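Dihydropteridine reductase (Caenorhabditis elegans, PDB 1OOE) probably catalyses the NADH- or NADPH-dependent reduction of quinonoid dihydrobiopterin to tetrahydrobiopterin, as a homodimeric member of the short-chain dehydrogenase/reductase family. Local coordinates at residues S2-V6 with N26-V30; A18-F23 with S202-L206. All blocks are in the same frame, centred on the assembly; numbering follows the deposited sequence. Where two conformers were deposited one is given.

Overall arrangement
Both contacts involve the first beta-alpha-beta unit of the Rossmann-type fold, made of strand 4-9, helix 14-25 and strand 28-34. Interaction 1 pairs the beginnings of its two strands; interaction 2 packs its helix against helix 198-210, from much later in the chain. Their centres lie 11 Å apart, and they touch directly: Y28 N is 3.0 Å from F23 O, a probable hydrogen bond where the helix ends, and Y28 CE1 is 3.6 Å from L206 CD1. A glycine pattern of the Rossmann type (G11, G13, G16), consistent with dinucleotide binding, follows strand 4-9; I19 of interaction 2 touches it, whereas V30 of interaction 1 lies near without contact.

Interaction 1 (S2-V6 with N26-V30); sequences SSGKV and NGYTV
The first beta-alpha-beta crossover of the Rossmann fold pairs the strand parts of 2-6 and 26-30 in parallel, with K5 facing T29 and V6 facing V30. Two backbone bonds establish the pairing: T29 N gives a nearly straight bond to G4 O (2.8 Å, 177° at the hydrogen), and V6 N bonds to T29 O at 3.0 Å. Ahead of the strands, G27 O accepts two donors, S2 N at 3.1 Å and S3 N at 2.9 Å; the latter approaches from above the carbonyl plane. G27, with positive phi, is also the C-prime residue of the Schellman motif that ends helix 14-25. At its backbone angles a CB would be jammed against the carbonyl O of N26, which calls for glycine. The same residue thus closes the helix and, through its carbonyl, holds the N-terminal tail. The Y28 ring lies alongside the S3-G4 backbone. S3 CB sits over one face, 4.1 Å from the centroid and 14° off the normal, which meets the geometry of a CH-pi contact, while K5 N is near the ring plane at the edge. With CG opposite the carbonyl carbon (chi1 -73°), the ring swings across toward the first strand, where its CD2 meets V6 CG1; it also stacks edge-to-face with F23 and touches L206 and T210 of helix 198-210. Replacing Y28 by alanine is likely to leave a gap between S3, V6 and helix 198-210 and to take from S3 CB its aromatic partner. V6 lies at right angles to Y28, and its second methyl, CG2, meets CG2 of its register partner V30, in the conformer described, at 3.9 Å. On the other face of the sheet K5 and T29 run side by side, with K5 CG 3.8 Å from T29 CB.

Interaction 2 (A18-F23 with S202-L206); sequences AILEFF and SEHLL
Two phenylalanine rings of helix 14-25, F22 and F23, reach across to helix 198-210 on one side of the Rossmann-fold sheet. L205 CB lies in the plane of the F23 ring at its edge, whereas the backbone N of L206 approaches the same ring obliquely, 3.6 Å from F23 CZ. Around F22 the neighbours S202 O, E203 CG and L206 CD2 are all oblique. The contact is helix-helix packing that joins the helix of the first beta-alpha-beta unit to one near the end of the chain; the short axes pass 9.8 Å apart and cross at -53°. The helices come nearer at the S202 end, consistent with its small side chain: the CA atoms of I19 and S202 are 5.1 Å apart, against 7.2 Å for F23 and L206. In the conformer described, that side chain enters between I19 and F22, with S202 OG 3.6 Å from I19 CA and S202 CB 3.6 Å from F22 CD2. F22 points toward the partner helix, its CG opposite the backbone N (chi1 -170°), which carries the far rim of the ring to the E203 chain and to a methyl of L206. F23 CG lies anti to the carbonyl carbon instead (chi1 -86°), a turn that brings CZ to the L205-L206 backbone; its remaining neighbours include F77 and Y28, whose rings it meets. L206 thus divides its branches, CD2 going to F22 and CD1 to F23. No hydrogen bond links the two segments; the contacts are mostly between apolar groups, with S202 OG close to I19, and S202 O and L206 N close to the rings. Deeper in, I19 and L205 cross at about a right angle, and their methyls I19 CD1 and L205 CD1 meet at 3.6 Å.

Interaction 1 (S2-V6 with N26-V30)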
# COMPACT_ATOMS: atom_id res chain seq x y z
N SER A 2 30.90 -17.20 -12.77
CA SER A 2 31.65 -16.00 -13.22
C SER A 2 30.85 -15.20 -14.24
O SER A 2 31.27 -14.11 -14.64
CB SER A 2 32.99 -16.41 -13.82
OG SER A 2 32.81 -17.23 -14.96
N SER A 3 29.71 -15.74 -14.66
CA SER A 3 28.86 -15.07 -15.63
C SER A 3 28.25 -13.81 -15.02
O SER A 3 27.74 -12.94 -15.74
CB SER A 3 27.74 -16.00 -16.10
OG SER A 3 28.27 -17.15 -16.73
N GLY A 4 28.30 -13.72 -13.70
CA GLY A 4 27.74 -12.57 -13.01
C GLY A 4 27.15 -12.98 -11.67
O GLY A 4 27.28 -14.12 -11.25
N LYS A 5 26.50 -12.04 -11.00
CA LYS A 5 25.89 -12.32 -9.70
C LYS A 5 24.45 -11.82 -9.69
O LYS A 5 24.12 -10.80 -10.30
CB LYS A 5 26.66 -11.62 -8.58
CG LYS A 5 28.12 -12.04 -8.44
CD LYS A 5 28.82 -11.24 -7.34
CE LYS A 5 30.30 -11.60 -7.20
NZ LYS A 5 31.10 -11.24 -8.41
N VAL A 6 23.58 -12.56 -8.99
CA VAL A 6 22.18 -12.17 -8.87
C VAL A 6 21.68 -12.48 -7.46
O VAL A 6 22.18 -13.38 -6.79
CB VAL A 6 21.27 -12.89 -9.91
CG1 VAL A 6 21.64 -12.47 -11.32
CG2 VAL A 6 21.37 -14.39 -9.74
N ASN A 26 23.25 -21.60 -15.36
CA ASN A 26 23.74 -20.74 -16.43
C ASN A 26 24.97 -19.91 -16.07
O ASN A 26 25.21 -18.85 -16.65
CB ASN A 26 22.61 -19.83 -16.92
CG ASN A 26 21.68 -20.55 -17.88
OD1 ASN A 26 21.97 -20.67 -19.07
ND2 ASN A 26 20.56 -21.04 -17.37
N GLY A 27 25.75 -20.41 -15.11
CA GLY A 27 26.99 -19.74 -14.72
C GLY A 27 26.99 -18.56 -13.78
O GLY A 27 28.03 -17.92 -13.61
N TYR A 28 25.86 -18.24 -13.16
CA TYR A 28 25.81 -17.11 -12.24
C TYR A 28 26.04 -17.51 -10.78
O TYR A 28 25.78 -18.65 -10.39
CB TYR A 28 24.46 -16.39 -12.32
CG TYR A 28 24.25 -15.56 -13.56
CD1 TYR A 28 23.92 -16.15 -14.77
CD2 TYR A 28 24.39 -14.17 -13.52
CE1 TYR A 28 23.72 -15.38 -15.92
CE2 TYR A 28 24.19 -13.39 -14.66
CZ TYR A 28 23.86 -14.01 -15.85
OH TYR A 28 23.67 -13.24 -16.98
N THR A 29 26.55 -16.57 -10.00
CA THR A 29 26.75 -16.77 -8.57
C THR A 29 25.42 -16.28 -8.03
O THR A 29 24.94 -15.22 -8.45
CB THR A 29 27.86 -15.85 -8.02
OG1 THR A 29 29.11 -16.18 -8.64
CG2 THR A 29 27.98 -16.02 -6.51
N VAL A 30 24.80 -17.04 -7.13
CA VAL A 30 23.50 -16.64 -6.61
C VAL A 30 23.42 -16.45 -5.10
O VAL A 30 23.82 -17.31 -4.32
CB VAL A 30 22.41 -17.65 -7.03
CG1 VAL A 30 21.04 -17.14 -6.63
CG2 VAL A 30 22.48 -17.90 -8.53

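Interaction 2 (A18-F23 with S202-L206)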
# COMPACT_ATOMS: atom_id res chain seq x y z
N ALA A 18 13.33 -22.17 -8.28
CA ALA A 18 13.46 -22.45 -9.70
C ALA A 18 14.38 -21.42 -10.36
O ALA A 18 15.23 -21.76 -11.18
CB ALA A 18 12.09 -22.44 -10.38
N ILE A 19 14.18 -20.16 -10.00
CA ILE A 19 14.99 -19.07 -10.54
C ILE A 19 16.44 -19.23 -10.11
O ILE A 19 17.35 -19.13 -10.93
CB ILE A 19 14.45 -17.69 -10.08
CG1 ILE A 19 13.07 -17.46 -10.69
CG2 ILE A 19 15.40 -16.57 -10.49
CD1 ILE A 19 12.31 -16.30 -10.08
N LEU A 20 16.65 -19.49 -8.82
CA LEU A 20 17.99 -19.67 -8.29
C LEU A 20 18.72 -20.81 -9.00
O LEU A 20 19.86 -20.65 -9.44
CB LEU A 20 17.92 -19.95 -6.78
CG LEU A 20 19.23 -20.04 -5.99
CD1 LEU A 20 18.96 -19.75 -4.51
CD2 LEU A 20 19.86 -21.41 -6.17
N GLU A 21 18.06 -21.95 -9.13
CA GLU A 21 18.66 -23.10 -9.81
C GLU A 21 18.99 -22.80 -11.27
O GLU A 21 20.05 -23.18 -11.77
CB GLU A 21 17.73 -24.31 -9.74
CG GLU A 21 17.58 -24.94 -8.36
CD GLU A 21 18.90 -25.40 -7.78
OE1 GLU A 21 19.80 -25.76 -8.57
OE2 GLU A 21 19.03 -25.41 -6.54
N PHE A 22 18.08 -22.11 -11.94
CA PHE A 22 18.26 -21.77 -13.35
C PHE A 22 19.47 -20.87 -13.60
O PHE A 22 20.26 -21.12 -14.51
CB PHE A 22 17.00 -21.12 -13.91
CG PHE A 22 17.00 -20.97 -15.40
CD1 PHE A 22 16.90 -22.08 -16.22
CD2 PHE A 22 17.11 -19.71 -15.98
CE1 PHE A 22 16.91 -21.95 -17.61
CE2 PHE A 22 17.12 -19.56 -17.37
CZ PHE A 22 17.02 -20.68 -18.18
N PHE A 23 19.61 -19.81 -12.81
CA PHE A 23 20.75 -18.91 -12.99
C PHE A 23 22.06 -19.60 -12.65
O PHE A 23 23.08 -19.37 -13.30
CB PHE A 23 20.58 -17.64 -12.16
CG PHE A 23 19.77 -16.57 -12.85
CD1 PHE A 23 18.39 -16.71 -13.00
CD2 PHE A 23 20.40 -15.45 -13.39
CE1 PHE A 23 17.65 -15.74 -13.68
CE2 PHE A 23 19.66 -14.48 -14.08
CZ PHE A 23 18.28 -14.63 -14.22
N SER A 202 11.80 -17.98 -15.38
CA SER A 202 13.25 -18.03 -15.23
C SER A 202 13.93 -17.66 -16.54
O SER A 202 14.91 -16.92 -16.55
CB SER A 202 13.70 -19.43 -14.79
OG SER A 202 13.13 -19.78 -13.54
N GLU A 203 13.41 -18.19 -17.64
CA GLU A 203 13.96 -17.91 -18.96
C GLU A 203 13.87 -16.43 -19.30
O GLU A 203 14.83 -15.85 -19.83
CB GLU A 203 13.24 -18.75 -20.02
CG GLU A 203 13.75 -20.18 -20.11
CD GLU A 203 12.81 -21.09 -20.88
OE1 GLU A 203 12.16 -20.62 -21.83
OE2 GLU A 203 12.73 -22.29 -20.53
N HIS A 204 12.74 -15.79 -19.00
CA HIS A 204 12.62 -14.38 -19.30
C HIS A 204 13.51 -13.52 -18.42
O HIS A 204 14.05 -12.51 -18.87
CB HIS A 204 11.16 -13.91 -19.21
CG HIS A 204 10.37 -14.20 -20.45
ND1 HIS A 204 9.96 -15.47 -20.80
CD2 HIS A 204 9.98 -13.38 -21.46
CE1 HIS A 204 9.34 -15.42 -21.96
NE2 HIS A 204 9.34 -14.17 -22.39
N LEU A 205 13.69 -13.92 -17.16
CA LEU A 205 14.56 -13.14 -16.29
C LEU A 205 15.99 -13.18 -16.82
O LEU A 205 16.68 -12.16 -16.82
CB LEU A 205 14.51 -13.66 -14.85
CG LEU A 205 13.23 -13.40 -14.07
CD1 LEU A 205 13.30 -14.07 -12.71
CD2 LEU A 205 13.02 -11.89 -13.91
N LEU A 206 16.44 -14.35 -17.27
CA LEU A 206 17.80 -14.45 -17.81
C LEU A 206 17.93 -13.58 -19.06
O LEU A 206 18.94 -12.89 -19.25
CB LEU A 206 18.17 -15.91 -18.13
CG LEU A 206 19.57 -16.14 -18.72
CD1 LEU A 206 20.63 -15.62 -17.77
CD2 LEU A 206 19.77 -17.63 -18.99